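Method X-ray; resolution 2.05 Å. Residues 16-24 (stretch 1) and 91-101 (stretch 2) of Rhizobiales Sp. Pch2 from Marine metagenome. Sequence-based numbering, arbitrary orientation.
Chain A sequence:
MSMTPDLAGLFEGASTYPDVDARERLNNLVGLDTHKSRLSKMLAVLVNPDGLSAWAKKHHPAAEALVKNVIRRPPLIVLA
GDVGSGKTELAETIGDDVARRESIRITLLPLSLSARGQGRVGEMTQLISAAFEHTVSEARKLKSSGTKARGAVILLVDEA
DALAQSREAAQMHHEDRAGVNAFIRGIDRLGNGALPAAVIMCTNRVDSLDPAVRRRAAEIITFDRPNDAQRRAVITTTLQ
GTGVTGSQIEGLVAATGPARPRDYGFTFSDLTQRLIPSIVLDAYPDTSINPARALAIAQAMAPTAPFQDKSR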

# COMPACT_ATOMS: atom_id res chain seq x y z
N THR A 16 -42.88 13.82 0.55
CA THR A 16 -43.78 13.46 1.63
C THR A 16 -44.27 12.03 1.44
O THR A 16 -44.37 11.53 0.31
CB THR A 16 -44.99 14.39 1.69
OG1 THR A 16 -45.69 14.35 0.44
CG2 THR A 16 -44.54 15.81 2.00
N TYR A 17 -44.58 11.39 2.56
CA TYR A 17 -45.07 10.03 2.52
C TYR A 17 -46.41 9.92 3.24
O TYR A 17 -46.69 10.69 4.16
CB TYR A 17 -44.07 9.07 3.16
CG TYR A 17 -42.71 9.13 2.52
CD1 TYR A 17 -42.44 8.42 1.35
CD2 TYR A 17 -41.68 9.88 3.07
CE1 TYR A 17 -41.19 8.47 0.76
CE2 TYR A 17 -40.43 9.92 2.49
CZ TYR A 17 -40.20 9.23 1.32
OH TYR A 17 -38.94 9.27 0.73
N PRO A 18 -47.27 8.98 2.83
CA PRO A 18 -47.09 7.98 1.76
C PRO A 18 -47.07 8.56 0.34
O PRO A 18 -47.64 9.61 0.06
CB PRO A 18 -48.32 7.07 1.93
CG PRO A 18 -48.87 7.38 3.27
CD PRO A 18 -48.54 8.79 3.56
N ASP A 19 -46.45 7.80 -0.56
CA ASP A 19 -46.30 8.18 -1.96
C ASP A 19 -46.41 6.93 -2.83
O ASP A 19 -45.73 5.93 -2.56
CB ASP A 19 -44.95 8.86 -2.18
CG ASP A 19 -44.84 9.51 -3.53
OD1 ASP A 19 -44.96 8.80 -4.55
OD2 ASP A 19 -44.66 10.74 -3.56
N VAL A 20 -47.27 7.00 -3.86
CA VAL A 20 -47.47 5.88 -4.79
C VAL A 20 -46.16 5.51 -5.48
O VAL A 20 -45.87 4.33 -5.70
CB VAL A 20 -48.55 6.22 -5.84
CG1 VAL A 20 -49.97 5.99 -5.31
CG2 VAL A 20 -48.38 7.65 -6.32
N ASP A 21 -45.37 6.52 -5.87
CA ASP A 21 -44.13 6.25 -6.59
C ASP A 21 -43.08 5.65 -5.67
O ASP A 21 -42.34 4.75 -6.06
CB ASP A 21 -43.61 7.53 -7.25
CG ASP A 21 -42.44 7.28 -8.20
OD1 ASP A 21 -42.45 6.27 -8.95
OD2 ASP A 21 -41.49 8.10 -8.21
N ALA A 22 -43.01 6.13 -4.42
CA ALA A 22 -42.09 5.50 -3.48
C ALA A 22 -42.47 4.04 -3.26
O ALA A 22 -41.61 3.16 -3.27
CB ALA A 22 -42.05 6.27 -2.16
N ARG A 23 -43.77 3.77 -3.07
CA ARG A 23 -44.20 2.39 -2.87
C ARG A 23 -43.80 1.52 -4.05
O ARG A 23 -43.30 0.40 -3.87
CB ARG A 23 -45.73 2.35 -2.65
CG ARG A 23 -46.22 1.06 -1.97
CD ARG A 23 -47.09 0.23 -2.89
NE ARG A 23 -47.42 -1.09 -2.33
CZ ARG A 23 -48.09 -2.04 -2.98
NH1 ARG A 23 -48.54 -1.83 -4.21
NH2 ARG A 23 -48.33 -3.20 -2.39
N GLU A 24 -44.02 2.02 -5.28
CA GLU A 24 -43.66 1.27 -6.47
C GLU A 24 -42.16 0.99 -6.50
O GLU A 24 -41.72 -0.14 -6.72
CB GLU A 24 -44.09 2.04 -7.72
CG GLU A 24 -44.34 1.18 -8.93
CD GLU A 24 -45.23 1.89 -9.94
OE1 GLU A 24 -45.85 2.91 -9.56
OE2 GLU A 24 -45.30 1.44 -11.10
N ALA A 91 -33.24 4.15 0.94
CA ALA A 91 -33.37 5.25 1.89
C ALA A 91 -34.35 6.31 1.39
O ALA A 91 -35.01 6.96 2.20
CB ALA A 91 -32.00 5.88 2.16
N GLU A 92 -34.43 6.50 0.07
CA GLU A 92 -35.31 7.52 -0.49
C GLU A 92 -36.76 7.09 -0.55
O GLU A 92 -37.63 7.94 -0.80
CB GLU A 92 -34.87 7.89 -1.90
CG GLU A 92 -33.56 8.66 -1.98
CD GLU A 92 -33.20 8.98 -3.42
OE1 GLU A 92 -33.82 8.39 -4.32
OE2 GLU A 92 -32.31 9.83 -3.65
N THR A 93 -37.06 5.81 -0.36
CA THR A 93 -38.44 5.35 -0.47
C THR A 93 -38.99 4.70 0.80
O THR A 93 -40.21 4.59 0.92
CB THR A 93 -38.57 4.36 -1.63
OG1 THR A 93 -37.67 3.26 -1.44
CG2 THR A 93 -38.25 5.05 -2.94
N ILE A 94 -38.12 4.31 1.74
CA ILE A 94 -38.53 3.54 2.91
C ILE A 94 -39.53 4.30 3.77
O ILE A 94 -40.27 3.67 4.55
CB ILE A 94 -37.28 3.15 3.73
CG1 ILE A 94 -37.59 2.01 4.70
CG2 ILE A 94 -36.69 4.36 4.45
CD1 ILE A 94 -38.20 0.80 4.02
N GLY A 95 -39.58 5.62 3.66
CA GLY A 95 -40.51 6.41 4.44
C GLY A 95 -41.96 6.09 4.15
O GLY A 95 -42.82 6.32 5.01
N ASP A 96 -42.25 5.55 2.97
CA ASP A 96 -43.59 5.09 2.67
C ASP A 96 -43.95 3.90 3.54
O ASP A 96 -45.09 3.78 4.01
CB ASP A 96 -43.70 4.71 1.20
CG ASP A 96 -45.12 4.46 0.78
OD1 ASP A 96 -45.80 5.46 0.45
OD2 ASP A 96 -45.56 3.29 0.80
N ASP A 97 -43.00 2.98 3.73
CA ASP A 97 -43.21 1.86 4.63
C ASP A 97 -43.40 2.33 6.08
O ASP A 97 -44.28 1.81 6.79
CB ASP A 97 -42.02 0.91 4.53
CG ASP A 97 -42.39 -0.51 4.81
OD1 ASP A 97 -42.82 -0.81 5.94
OD2 ASP A 97 -42.28 -1.34 3.87
N VAL A 98 -42.59 3.28 6.54
CA VAL A 98 -42.71 3.74 7.92
C VAL A 98 -44.06 4.42 8.12
O VAL A 98 -44.70 4.27 9.16
CB VAL A 98 -41.57 4.70 8.29
CG1 VAL A 98 -41.72 5.14 9.75
CG2 VAL A 98 -40.18 4.06 8.02
N ALA A 99 -44.48 5.20 7.12
CA ALA A 99 -45.77 5.89 7.18
C ALA A 99 -46.90 4.88 7.31
O ALA A 99 -47.84 5.09 8.09
CB ALA A 99 -45.95 6.75 5.94
N ARG A 100 -46.82 3.79 6.56
CA ARG A 100 -47.82 2.73 6.66
C ARG A 100 -47.78 2.06 8.03
O ARG A 100 -48.81 1.88 8.67
CB ARG A 100 -47.61 1.71 5.54
CG ARG A 100 -48.23 2.12 4.20
CD ARG A 100 -47.43 1.57 3.04
NE ARG A 100 -47.43 0.11 2.99
CZ ARG A 100 -47.91 -0.58 1.96
NH1 ARG A 100 -48.41 0.07 0.91
NH2 ARG A 100 -47.88 -1.90 1.96
N ARG A 101 -46.57 1.72 8.50
CA ARG A 101 -46.41 0.96 9.74
C ARG A 101 -46.91 1.74 10.95
O ARG A 101 -47.58 1.17 11.82
CB ARG A 101 -44.93 0.59 9.91
CG ARG A 101 -44.59 -0.29 11.10
CD ARG A 101 -43.09 -0.61 11.14
NE ARG A 101 -42.58 -1.12 9.86
CZ ARG A 101 -42.63 -2.40 9.48
NH1 ARG A 101 -43.20 -3.31 10.27
NH2 ARG A 101 -42.15 -2.76 8.30
O HOH W 1 -37.89 7.49 2.40

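Stretch 1 leaves a strand at Y17, turns through a cis peptide bond before P18 and enters a helix at V20; its close points on stretch 2 are A22 to T93 (CA to CA 4.7 Å) and P18 to D96 (CA to CA 4.6 Å). The helices 20-24 and 95-101 cross at -107° with axes 9.4 Å apart, and 478 Å² is buried in all.

Along stretch 2, A91 takes part through solvent: its O accepts from water 1 at 2.9 Å. At E92 the contact is direct, since Y17 OH donates to E92 O at a very short 2.4 Å, with that oxygen near the plane of the ring at its edge. Water 1 also donates weakly to Y17 OH (2.7 Å) and accepts from G95 N (2.8 Å), linking the phenol to the backbone of stretch 2 at A91 and G95.

T93 packs against A22, CB to CB 4.0 Å, while I94 points away. G95 lies over the ring face of Y17: its CA sits 3.9 Å from the centroid, 8° off the normal, a CH-pi contact. Glycine permits this closeness, because an ideal CB here would fall 2.6 Å from Y17 CE2, a clash.

D96, with chi1 in t, brings its carboxylate to the turn. D96 OD1 accepts from D19 N at 2.6 Å and 164°, a nearly linear bond just where the helix of stretch 1 is about to begin. D19 itself caps that helix, its OD1 accepting from D21 N (2.7 Å) and weakly from A22 N (3.3 Å).

One turn on, A99 CB meets Y17 CB at 4.1 Å and P18 CG at 4.0 Å, an apolar patch. R100 ends the contact: its NH1 lies 3.6 Å from R23 NE, two like charges close together at an exposed margin, with no hydrogen bond joining them.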